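Local coordinates for protein 6-pyruvoyl tetrahydrobiopterin synthase (Plasmodium vivax, PDB 3LX3) that is a zinc-binding member of the 6-pyruvoyl tetrahydropterin synthase family, holding 2-amino-1,5-dihydropteridine-4,6-dione beside its metal in a six-chain assembly, at residues A[31-36]-A[84-89]; A[50-55]-A[166-171]; A[140-145]-A[174-179]; A[37-42]-A[96-101]. All coordinates share one frame; numbering follows the deposited sequence.

Contact 1: residues A[31-36]-A[84-89]; sequences SFNCAH and QLDHHF. With ZN (zinc ion), chain B.
Phe32 and Leu85 lie side by side at the apolar centre, the leucine projecting one methyl onto the phenyl ring. Leu85 CD1 stands 3.7 Å from the Phe32 ring centroid and only 4° off the ring normal, a CH-pi contact squarely over one face. The phenyl ring's CG sits between its backbone N and carbonyl carbon (chi1 46°), which turns that face to the leucine; on the side away from Leu85 the Tyr52 ring lies nearly parallel but well offset. Cys34 SG lies at the ring's edge and approaches Leu85 O to 3.1 Å. Further along, Ala35 CB rests 3.9 Å from Phe89 CD1.

The polar fringe follows the chain as it leaves helix 71-85. Asp86 OD2 takes Asn33 N-H at 2.8 Å through its anti lone pair, almost perfectly straight at 175°. Asn33 O receives His87 N at 2.8 Å. Ala35 N donates to His88 O at 3.0 Å as part of the single bridge between Ala35 and Phe89, which a backbone bond of Ala35 with Ile90 accompanies. A water joins Asn33 ND2 to His87 NE2, and His87 stacks on His48 of a second subunit.

Farther along the same strand, His36 NE2 binds zinc at 2.1 Å, with its ND1 hydrogen-bonded to Ser132. The carboxylate therefore occupies a strand N-H beside the helix end, while backbone bonds fix the following loop; together they tie the helix exit to the strand that carries a zinc ligand.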
# COMPACT_ATOMS: atom_id res chain seq x y z
N SER A 31 -9.47 3.01 -12.85
CA SER A 31 -10.00 4.15 -12.11
C SER A 31 -10.90 5.01 -12.98
O SER A 31 -10.70 5.11 -14.20
CB SER A 31 -8.86 5.03 -11.58
OG SER A 31 -8.05 5.52 -12.64
N PHE A 32 -11.87 5.64 -12.34
CA PHE A 32 -12.67 6.68 -12.99
C PHE A 32 -12.82 7.81 -12.00
O PHE A 32 -13.36 7.63 -10.91
CB PHE A 32 -14.02 6.21 -13.57
CG PHE A 32 -14.88 5.32 -12.69
CD1 PHE A 32 -16.01 5.83 -12.06
CD2 PHE A 32 -14.60 3.95 -12.55
CE1 PHE A 32 -16.85 4.98 -11.33
CE2 PHE A 32 -15.40 3.17 -11.77
CZ PHE A 32 -16.51 3.67 -11.17
N ASN A 33 -12.27 8.96 -12.36
CA ASN A 33 -12.26 10.10 -11.51
C ASN A 33 -13.43 10.99 -11.87
O ASN A 33 -13.47 11.58 -12.96
CB ASN A 33 -10.94 10.82 -11.71
CG ASN A 33 -9.72 9.93 -11.35
OD1 ASN A 33 -9.84 8.83 -10.80
ND2 ASN A 33 -8.55 10.39 -11.77
N CYS A 34 -14.44 10.98 -10.99
CA CYS A 34 -15.76 11.48 -11.32
C CYS A 34 -16.34 12.35 -10.22
O CYS A 34 -15.99 12.20 -9.03
CB CYS A 34 -16.75 10.32 -11.56
SG CYS A 34 -16.39 9.41 -13.08
N ALA A 35 -17.27 13.22 -10.63
CA ALA A 35 -18.07 13.97 -9.71
C ALA A 35 -19.43 13.27 -9.52
O ALA A 35 -19.93 12.59 -10.42
CB ALA A 35 -18.28 15.39 -10.24
N HIS A 36 -20.04 13.45 -8.34
CA HIS A 36 -21.35 12.88 -8.08
C HIS A 36 -21.97 13.57 -6.86
O HIS A 36 -21.29 14.30 -6.16
CB HIS A 36 -21.27 11.35 -7.90
CG HIS A 36 -21.05 10.88 -6.49
ND1 HIS A 36 -21.88 9.95 -5.90
CD2 HIS A 36 -20.08 11.16 -5.59
CE1 HIS A 36 -21.43 9.69 -4.68
NE2 HIS A 36 -20.35 10.42 -4.45
N GLN A 84 -14.93 5.00 -20.02
CA GLN A 84 -16.20 5.59 -20.39
C GLN A 84 -16.75 6.49 -19.31
O GLN A 84 -17.39 7.50 -19.58
CB GLN A 84 -17.22 4.49 -20.72
CG GLN A 84 -16.81 3.66 -21.94
CD GLN A 84 -17.60 2.35 -22.06
OE1 GLN A 84 -18.41 2.00 -21.18
NE2 GLN A 84 -17.35 1.62 -23.15
N LEU A 85 -16.50 6.11 -18.06
CA LEU A 85 -16.99 6.90 -16.92
C LEU A 85 -16.07 8.05 -16.55
O LEU A 85 -16.51 9.15 -16.16
CB LEU A 85 -17.17 6.00 -15.72
CG LEU A 85 -18.16 4.84 -15.87
CD1 LEU A 85 -17.91 3.77 -14.81
CD2 LEU A 85 -19.51 5.43 -15.74
N ASP A 86 -14.77 7.80 -16.66
CA ASP A 86 -13.76 8.71 -16.16
C ASP A 86 -13.93 10.14 -16.65
O ASP A 86 -14.25 10.38 -17.83
CB ASP A 86 -12.39 8.21 -16.62
CG ASP A 86 -11.23 9.04 -16.10
OD1 ASP A 86 -10.40 9.50 -16.95
OD2 ASP A 86 -11.11 9.30 -14.90
N HIS A 87 -13.71 11.10 -15.74
CA HIS A 87 -13.66 12.53 -16.07
C HIS A 87 -15.02 13.08 -16.43
O HIS A 87 -15.17 13.89 -17.31
CB HIS A 87 -12.64 12.90 -17.16
CG HIS A 87 -11.40 13.48 -16.60
ND1 HIS A 87 -11.02 14.78 -16.82
CD2 HIS A 87 -10.50 12.95 -15.75
CE1 HIS A 87 -9.89 15.01 -16.17
NE2 HIS A 87 -9.56 13.92 -15.51
N HIS A 88 -16.03 12.65 -15.72
CA HIS A 88 -17.38 13.18 -15.86
C HIS A 88 -18.11 13.25 -14.54
O HIS A 88 -17.70 12.66 -13.52
CB HIS A 88 -18.25 12.22 -16.72
CG HIS A 88 -17.80 12.08 -18.11
ND1 HIS A 88 -16.96 11.06 -18.50
CD2 HIS A 88 -18.06 12.80 -19.21
CE1 HIS A 88 -16.73 11.16 -19.79
NE2 HIS A 88 -17.39 12.21 -20.26
N PHE A 89 -19.24 13.95 -14.56
CA PHE A 89 -20.25 13.86 -13.54
C PHE A 89 -21.13 12.62 -13.80
O PHE A 89 -21.65 12.48 -14.92
CB PHE A 89 -21.12 15.13 -13.47
CG PHE A 89 -22.27 15.04 -12.51
CD1 PHE A 89 -22.10 15.28 -11.18
CD2 PHE A 89 -23.56 14.74 -12.96
CE1 PHE A 89 -23.12 15.21 -10.32
CE2 PHE A 89 -24.61 14.67 -12.09
CZ PHE A 89 -24.41 14.89 -10.77
ZN ZN B . -19.34 10.42 -2.60
O HOH W 1 -8.40 7.99 -14.27
O HOH W 2 -8.25 12.51 -13.74
O HOH W 3 -21.13 10.25 -1.62
O HOH W 4 -18.63 10.24 -0.55

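Contact 2: residues A[50-55]-A[166-171]; sequences HNYNVS and VSESPS. With ZN (zinc ion), chain B; XTN (2-amino-1,5-dihydropteridine-4,6-dione), chain C.
Glu168 runs across the face of His50, and the two flat ends are stacked, carboxylate and imidazole planes 24° apart. Its CG lies 3.8 Å from the His50 ring centroid, a CH-pi contact displaced toward the rim, and beyond CG the chain is extended (chi2 -178°), which carries the carboxylate along the ring to the metal. His50 NE2 binds zinc at 2.1 Å. Glu168 OE2 makes a long approach to the metal, 2.6 Å from the zinc; His36, His48 and two waters complete the site. Tyr52 presents itself differently: its ring is turned 70° from the carboxylate, and CE1 touches Glu168 CG at 3.6 Å. The methylene thus sits in the corner formed by the two rings, while a water bridges Tyr52 OH and Glu168 OE2. The same oxygen accepts a weak hydrogen bond from N5 of 2-amino-1,5-dihydropteridine-4,6-dione.

Next to this pair along the chains, the backbones form an antiparallel ladder. Asn53 and Ser167 are a hydrogen-bonded pair, with Asn53 N to Ser167 O 3.1 Å and Ser167 N to Asn53 O 2.9 Å. Val54 and Val166 form the next, non-hydrogen-bonded pair, their CG2 atoms 4.2 Å apart.

Both ring nitrogens of His50 are engaged, ND1 by Asn51 OD1 of a second subunit and NE2 by zinc, which fixes the ring's rotation. In the sheet, strand 20-40 flanks strand 48-61 and strand 172-179 flanks strand 161-167, while helix 134-149 packs on Tyr52, Val54 and Val166, with helix 71-85 also reaching Val54.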
# COMPACT_ATOMS: atom_id res chain seq x y z
N HIS A 50 -14.62 11.71 -6.46
CA HIS A 50 -13.80 10.57 -6.04
C HIS A 50 -12.94 10.07 -7.18
O HIS A 50 -13.30 10.17 -8.35
CB HIS A 50 -14.70 9.42 -5.66
CG HIS A 50 -15.65 9.72 -4.54
ND1 HIS A 50 -15.22 9.98 -3.25
CD2 HIS A 50 -16.99 9.83 -4.52
CE1 HIS A 50 -16.27 10.22 -2.49
NE2 HIS A 50 -17.36 10.13 -3.23
N ASN A 51 -11.82 9.44 -6.81
CA ASN A 51 -11.11 8.54 -7.67
C ASN A 51 -11.69 7.16 -7.43
O ASN A 51 -11.27 6.44 -6.53
CB ASN A 51 -9.63 8.53 -7.29
CG ASN A 51 -8.98 9.88 -7.36
OD1 ASN A 51 -9.23 10.66 -8.28
ND2 ASN A 51 -8.15 10.20 -6.36
N TYR A 52 -12.71 6.79 -8.19
CA TYR A 52 -13.28 5.47 -8.05
C TYR A 52 -12.32 4.43 -8.57
O TYR A 52 -11.62 4.65 -9.56
CB TYR A 52 -14.57 5.35 -8.84
CG TYR A 52 -15.79 6.09 -8.29
CD1 TYR A 52 -16.66 5.47 -7.41
CD2 TYR A 52 -16.08 7.39 -8.66
CE1 TYR A 52 -17.83 6.10 -6.94
CE2 TYR A 52 -17.21 8.03 -8.17
CZ TYR A 52 -18.07 7.41 -7.30
OH TYR A 52 -19.16 8.12 -6.86
N ASN A 53 -12.30 3.26 -7.94
CA ASN A 53 -11.47 2.16 -8.39
C ASN A 53 -12.29 0.87 -8.53
O ASN A 53 -13.21 0.64 -7.75
CB ASN A 53 -10.39 1.93 -7.35
CG ASN A 53 -9.38 0.95 -7.82
OD1 ASN A 53 -9.42 -0.22 -7.42
ND2 ASN A 53 -8.54 1.38 -8.72
N VAL A 54 -11.96 0.05 -9.53
CA VAL A 54 -12.69 -1.17 -9.86
C VAL A 54 -11.71 -2.31 -9.86
O VAL A 54 -10.66 -2.22 -10.50
CB VAL A 54 -13.26 -1.11 -11.32
CG1 VAL A 54 -13.84 -2.48 -11.74
CG2 VAL A 54 -14.27 -0.05 -11.43
N SER A 55 -12.10 -3.40 -9.21
CA SER A 55 -11.42 -4.67 -9.41
C SER A 55 -12.38 -5.72 -9.92
O SER A 55 -13.57 -5.67 -9.66
CB SER A 55 -10.72 -5.14 -8.17
OG SER A 55 -11.64 -5.46 -7.17
N VAL A 166 -16.18 -2.07 -6.43
CA VAL A 166 -15.99 -0.63 -6.69
C VAL A 166 -15.77 0.05 -5.35
O VAL A 166 -16.44 -0.20 -4.34
CB VAL A 166 -17.22 -0.02 -7.38
CG1 VAL A 166 -17.05 1.53 -7.49
CG2 VAL A 166 -17.44 -0.64 -8.75
N SER A 167 -14.79 0.95 -5.33
CA SER A 167 -14.61 1.82 -4.16
C SER A 167 -14.74 3.28 -4.52
O SER A 167 -14.21 3.68 -5.56
CB SER A 167 -13.28 1.53 -3.54
OG SER A 167 -12.19 1.85 -4.33
N GLU A 168 -15.45 4.09 -3.72
CA GLU A 168 -15.43 5.53 -3.82
C GLU A 168 -14.07 6.00 -3.31
O GLU A 168 -13.53 6.92 -3.84
CB GLU A 168 -16.45 6.22 -2.88
CG GLU A 168 -17.83 6.53 -3.37
CD GLU A 168 -18.63 7.26 -2.26
OE1 GLU A 168 -18.11 7.34 -1.12
OE2 GLU A 168 -19.73 7.81 -2.53
N SER A 169 -13.60 5.38 -2.24
CA SER A 169 -12.31 5.70 -1.63
C SER A 169 -11.84 4.35 -1.10
O SER A 169 -12.68 3.44 -0.92
CB SER A 169 -12.49 6.74 -0.54
OG SER A 169 -13.11 6.19 0.58
N PRO A 170 -10.55 4.18 -0.89
CA PRO A 170 -10.14 2.79 -0.58
C PRO A 170 -10.78 2.25 0.69
O PRO A 170 -10.96 1.02 0.81
CB PRO A 170 -8.62 2.87 -0.47
CG PRO A 170 -8.25 4.14 -1.20
CD PRO A 170 -9.41 5.09 -0.98
N SER A 171 -11.19 3.14 1.60
CA SER A 171 -11.81 2.68 2.86
C SER A 171 -13.23 2.19 2.78
O SER A 171 -13.77 1.70 3.78
CB SER A 171 -11.76 3.78 3.91
OG SER A 171 -12.56 4.89 3.56
ZN ZN B . -19.34 10.42 -2.60
N1 XTN C . -23.00 4.15 2.06
C2 XTN C . -23.10 3.16 1.15
N2 XTN C . -23.54 1.94 1.51
N3 XTN C . -22.80 3.40 -0.21
C4 XTN C . -22.33 4.58 -0.64
O4 XTN C . -22.05 4.72 -1.85
N5 XTN C . -21.74 6.82 -0.01
C6 XTN C . -21.64 7.80 0.94
O6 XTN C . -21.24 8.92 0.62
C7 XTN C . -22.03 7.52 2.28
N8 XTN C . -22.47 6.30 2.58
C4A XTN C . -22.19 5.58 0.33
C8A XTN C . -22.54 5.34 1.66
O HOH W 5 -11.20 4.49 -4.51
O HOH W 6 -20.56 6.60 -5.10
O HOH W 4 -18.63 10.24 -0.55
O HOH W 3 -21.13 10.25 -1.62

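Contact 3: residues A[140-145]-A[174-179]; sequences YILNQL and ATVHRN
Leu142 projects from its helix onto the backbone of strand 174-179 with a single methyl doing the touching. With CG anti to the backbone N and CD2 extended away from CA, Leu142 CD2 reaches to 3.6 Å from His177 C and 4.0 Å from Val176 CG2. Val176 directs its CB toward the helix, and CG2 is the branch that touches.

Arg178 reaches over beside it. Its chain is extended except for one bend at chi3 (-63°), and this brings the edge of the guanidinium up to Asn143. Arg178 NH2 donates to Asn143 OD1 at 2.9 Å with an angle of 155° at the hydrogen. The bond lies in the guanidinium plane and falls on a carbonyl lone pair, although amide and guanidinium planes are 43° apart. A water gives one proton to Asn143 OD1 and one to Asn143 O, and accepts a weak bond from Arg178 NH1. Asn143 is modelled in two conformations, so the bonds of its side chain belong to one of them.

Helix 134-149 thus meets strand 172-179 through a buried leucine-valine contact bordered by an arginine-amide hydrogen bond; in that conformer the amide oxygen accepts from both Arg178 and a water.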
# COMPACT_ATOMS: atom_id res chain seq x y z
N TYR A 140 -23.88 -1.71 -12.27
CA TYR A 140 -23.80 -1.22 -13.62
C TYR A 140 -22.50 -1.70 -14.27
O TYR A 140 -22.50 -2.20 -15.41
CB TYR A 140 -23.86 0.33 -13.63
CG TYR A 140 -23.55 0.88 -14.98
CD1 TYR A 140 -24.46 0.79 -16.00
CD2 TYR A 140 -22.31 1.48 -15.23
CE1 TYR A 140 -24.18 1.27 -17.26
CE2 TYR A 140 -22.02 1.96 -16.49
CZ TYR A 140 -22.96 1.87 -17.49
OH TYR A 140 -22.67 2.34 -18.75
N ILE A 141 -21.39 -1.56 -13.54
CA ILE A 141 -20.08 -1.94 -14.10
C ILE A 141 -20.01 -3.43 -14.36
O ILE A 141 -19.47 -3.86 -15.40
CB ILE A 141 -18.94 -1.47 -13.21
CG1 ILE A 141 -18.86 0.05 -13.29
CG2 ILE A 141 -17.60 -2.11 -13.60
CD1 ILE A 141 -17.80 0.67 -12.47
N LEU A 142 -20.52 -4.22 -13.43
CA LEU A 142 -20.55 -5.67 -13.63
C LEU A 142 -21.28 -6.04 -14.93
O LEU A 142 -20.79 -6.85 -15.73
CB LEU A 142 -21.23 -6.37 -12.45
CG LEU A 142 -21.42 -7.89 -12.53
CD1 LEU A 142 -20.07 -8.58 -12.66
CD2 LEU A 142 -22.18 -8.37 -11.30
N ASN A 143 -22.47 -5.46 -15.12
CA ASN A 143 -23.22 -5.74 -16.33
C ASN A 143 -22.45 -5.31 -17.59
O ASN A 143 -22.37 -6.06 -18.58
CB ASN A 143 -24.57 -5.03 -16.29
CG ASN A 143 -25.47 -5.44 -17.43
OD1 ASN A 143 -25.92 -6.58 -17.49
ND2 ASN A 143 -25.74 -4.51 -18.34
N GLN A 144 -21.85 -4.14 -17.55
CA GLN A 144 -21.08 -3.62 -18.69
C GLN A 144 -19.88 -4.49 -18.98
O GLN A 144 -19.55 -4.72 -20.15
CB GLN A 144 -20.62 -2.18 -18.45
CG GLN A 144 -21.71 -1.15 -18.49
CD GLN A 144 -22.46 -1.11 -19.81
OE1 GLN A 144 -23.65 -1.41 -19.87
NE2 GLN A 144 -21.74 -0.83 -20.86
N LEU A 145 -19.24 -4.99 -17.93
CA LEU A 145 -18.04 -5.84 -18.13
C LEU A 145 -18.36 -7.17 -18.76
O LEU A 145 -17.61 -7.68 -19.61
CB LEU A 145 -17.28 -6.05 -16.81
CG LEU A 145 -16.33 -4.95 -16.40
CD1 LEU A 145 -15.74 -5.25 -15.00
CD2 LEU A 145 -15.19 -4.84 -17.48
N ALA A 174 -17.86 -1.67 -2.30
CA ALA A 174 -19.00 -2.52 -2.52
C ALA A 174 -18.68 -3.54 -3.58
O ALA A 174 -18.10 -3.23 -4.60
CB ALA A 174 -20.23 -1.71 -2.96
N THR A 175 -19.10 -4.78 -3.32
CA THR A 175 -18.85 -5.93 -4.19
C THR A 175 -20.14 -6.64 -4.59
O THR A 175 -21.01 -6.98 -3.74
CB THR A 175 -17.94 -6.94 -3.47
OG1 THR A 175 -16.71 -6.27 -3.18
CG2 THR A 175 -17.64 -8.14 -4.35
N VAL A 176 -20.30 -6.86 -5.90
CA VAL A 176 -21.46 -7.51 -6.49
C VAL A 176 -20.99 -8.61 -7.43
O VAL A 176 -19.89 -8.54 -7.98
CB VAL A 176 -22.38 -6.48 -7.21
CG1 VAL A 176 -22.98 -5.50 -6.19
CG2 VAL A 176 -21.64 -5.77 -8.31
N HIS A 177 -21.83 -9.63 -7.62
CA HIS A 177 -21.46 -10.77 -8.48
C HIS A 177 -22.63 -11.30 -9.25
O HIS A 177 -23.81 -11.01 -8.94
CB HIS A 177 -20.84 -11.91 -7.65
CG HIS A 177 -21.79 -12.59 -6.74
ND1 HIS A 177 -21.85 -12.34 -5.39
CD2 HIS A 177 -22.73 -13.53 -7.00
CE1 HIS A 177 -22.79 -13.10 -4.85
NE2 HIS A 177 -23.34 -13.84 -5.81
N ARG A 178 -22.28 -12.08 -10.27
CA ARG A 178 -23.22 -12.85 -11.05
C ARG A 178 -22.63 -14.23 -11.30
O ARG A 178 -21.48 -14.40 -11.69
CB ARG A 178 -23.53 -12.15 -12.36
CG ARG A 178 -24.77 -12.70 -13.04
CD ARG A 178 -24.93 -12.15 -14.45
NE ARG A 178 -25.10 -10.69 -14.49
CZ ARG A 178 -25.14 -9.97 -15.61
NH1 ARG A 178 -25.01 -10.54 -16.79
NH2 ARG A 178 -25.29 -8.66 -15.53
N ASN A 179 -23.48 -15.23 -11.12
CA ASN A 179 -23.16 -16.59 -11.51
C ASN A 179 -23.62 -16.71 -12.96
O ASN A 179 -24.75 -16.31 -13.28
CB ASN A 179 -23.93 -17.57 -10.64
CG ASN A 179 -23.54 -17.46 -9.18
OD1 ASN A 179 -22.43 -17.82 -8.81
ND2 ASN A 179 -24.45 -16.97 -8.36
O HOH W 7 -24.29 -8.22 -19.05

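Contact 4: residues A[37-42]-A[96-101]; sequences FIAFKG and DVLNIQ
Lys41 drapes its aliphatic chain over one methyl of Val97. From CB the chain bends at chi2 (-70°), and each later atom passes the same branch: CG is 4.0 Å from Val97 CG1, CD comes nearest at 3.6 Å, and CE is 3.8 Å from it. CE also faces Asp96 OD2, but the ammonium does not close on that carboxylate, for Lys41 NZ and Asp96 OD2 stay 5.2 Å apart. NZ instead has a long, weak ion pair with Glu112.

The second branch of Val97 turns to the strand. Its CG2 sits between the backbone N and the carbonyl carbon, 3.7 Å from Ala39 CB and 3.5 Å from Ala39 O. Ala39 CB is shared, since Leu98 CD2 approaches it from the next position to 3.9 Å. That leucine methyl also reaches Phe37 CE1 at 4.1 Å; the Phe37 ring stacks on Tyr117.

No hydrogen bond links the two segments directly. The end of strand 20-40 with the turn after it, and the chain leading into strand 98-103, therefore join by van der Waals packing of methyls and lysine methylenes, to which the opposite charges would probably add only a weak, longer-range attraction.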
# COMPACT_ATOMS: atom_id res chain seq x y z
N PHE A 37 -23.21 13.22 -6.59
CA PHE A 37 -23.76 13.40 -5.25
C PHE A 37 -24.89 12.39 -5.07
O PHE A 37 -25.70 12.14 -5.98
CB PHE A 37 -24.21 14.87 -4.96
CG PHE A 37 -25.33 15.40 -5.83
CD1 PHE A 37 -26.66 15.23 -5.49
CD2 PHE A 37 -25.02 16.15 -6.95
CE1 PHE A 37 -27.67 15.78 -6.26
CE2 PHE A 37 -26.01 16.67 -7.74
CZ PHE A 37 -27.33 16.47 -7.39
N ILE A 38 -24.98 11.85 -3.86
CA ILE A 38 -26.08 10.96 -3.45
C ILE A 38 -27.33 11.78 -3.16
O ILE A 38 -27.26 12.81 -2.49
CB ILE A 38 -25.71 10.22 -2.13
CG1 ILE A 38 -24.51 9.29 -2.34
CG2 ILE A 38 -26.95 9.46 -1.56
CD1 ILE A 38 -24.70 8.18 -3.33
N ALA A 39 -28.47 11.32 -3.68
CA ALA A 39 -29.77 11.84 -3.29
C ALA A 39 -30.73 10.69 -3.19
O ALA A 39 -30.81 9.85 -4.07
CB ALA A 39 -30.30 12.86 -4.35
N PHE A 40 -31.48 10.66 -2.09
CA PHE A 40 -32.60 9.72 -1.92
C PHE A 40 -33.68 10.41 -1.09
O PHE A 40 -33.55 11.57 -0.78
CB PHE A 40 -32.15 8.35 -1.32
CG PHE A 40 -31.37 8.41 -0.03
CD1 PHE A 40 -32.02 8.51 1.20
CD2 PHE A 40 -30.00 8.22 -0.05
CE1 PHE A 40 -31.30 8.49 2.40
CE2 PHE A 40 -29.28 8.20 1.15
CZ PHE A 40 -29.94 8.35 2.37
N LYS A 41 -34.77 9.74 -0.76
CA LYS A 41 -35.89 10.41 -0.09
C LYS A 41 -35.44 10.94 1.25
O LYS A 41 -34.94 10.19 2.09
CB LYS A 41 -37.07 9.44 0.10
CG LYS A 41 -37.82 9.13 -1.18
CD LYS A 41 -38.61 10.36 -1.65
CE LYS A 41 -39.41 10.09 -2.92
NZ LYS A 41 -39.98 11.40 -3.41
N GLY A 42 -35.56 12.24 1.42
CA GLY A 42 -35.13 12.93 2.63
C GLY A 42 -33.66 13.28 2.78
O GLY A 42 -33.26 13.78 3.83
N ASP A 96 -35.58 8.91 -8.42
CA ASP A 96 -36.93 9.32 -8.13
C ASP A 96 -36.98 10.60 -7.32
O ASP A 96 -38.08 11.08 -7.01
CB ASP A 96 -37.68 8.19 -7.40
CG ASP A 96 -37.03 7.77 -6.08
OD1 ASP A 96 -35.83 8.00 -5.83
OD2 ASP A 96 -37.76 7.13 -5.28
N VAL A 97 -35.83 11.18 -7.00
CA VAL A 97 -35.78 12.42 -6.22
C VAL A 97 -35.07 13.56 -6.93
O VAL A 97 -34.81 14.61 -6.33
CB VAL A 97 -35.15 12.20 -4.84
CG1 VAL A 97 -35.97 11.24 -3.99
CG2 VAL A 97 -33.71 11.69 -4.95
N LEU A 98 -34.68 13.36 -8.18
CA LEU A 98 -34.07 14.40 -8.98
C LEU A 98 -34.93 14.66 -10.19
O LEU A 98 -35.46 13.71 -10.79
CB LEU A 98 -32.67 14.02 -9.48
CG LEU A 98 -31.67 13.65 -8.40
CD1 LEU A 98 -30.37 13.15 -9.07
CD2 LEU A 98 -31.42 14.82 -7.48
N ASN A 99 -35.10 15.94 -10.53
CA ASN A 99 -35.75 16.38 -11.77
C ASN A 99 -34.68 16.75 -12.75
O ASN A 99 -33.92 17.68 -12.53
CB ASN A 99 -36.66 17.58 -11.45
CG ASN A 99 -37.43 18.08 -12.62
OD1 ASN A 99 -36.89 18.26 -13.69
ND2 ASN A 99 -38.71 18.39 -12.39
N ILE A 100 -34.53 15.98 -13.81
CA ILE A 100 -33.40 16.09 -14.75
C ILE A 100 -33.97 16.71 -16.02
O ILE A 100 -34.82 16.09 -16.67
CB ILE A 100 -32.74 14.72 -15.03
CG1 ILE A 100 -32.23 14.10 -13.72
CG2 ILE A 100 -31.63 14.90 -16.10
CD1 ILE A 100 -31.69 12.65 -13.83
N GLN A 101 -33.59 17.95 -16.31
CA GLN A 101 -34.13 18.72 -17.45
C GLN A 101 -33.03 18.90 -18.50
O GLN A 101 -31.86 19.06 -18.14
CB GLN A 101 -34.66 20.12 -16.98
CG GLN A 101 -35.37 21.04 -18.07
CD GLN A 101 -35.89 22.45 -17.57
OE1 GLN A 101 -36.00 22.68 -16.37
NE2 GLN A 101 -36.24 23.33 -18.49

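How the contacts relate
Along the chain, 31-36 runs straight into 37-42, so contacts 1 and 4 both use strand 20-40, with centres about 19 Å apart. Contact 2 lies on neighbouring strand 48-61, about 11 Å from contact 1 between centres, and shares its zinc site. Contacts 2 and 3 are joined through adjacent strands 161-167 and 172-179, centres about 14 Å apart. Ile141 of the helix in contact 3 packs on Phe32, Leu85, Val54 and Val166. Contacts 1, 2 and 4 interlock along the sequence; contact 3 opens after 1 and 4 close. Contacts 1 to 3 gather round the antiparallel sheet and its helices, while contact 4 attaches the separate sheet of strand 98-103, consistent with this family's tunnelling fold.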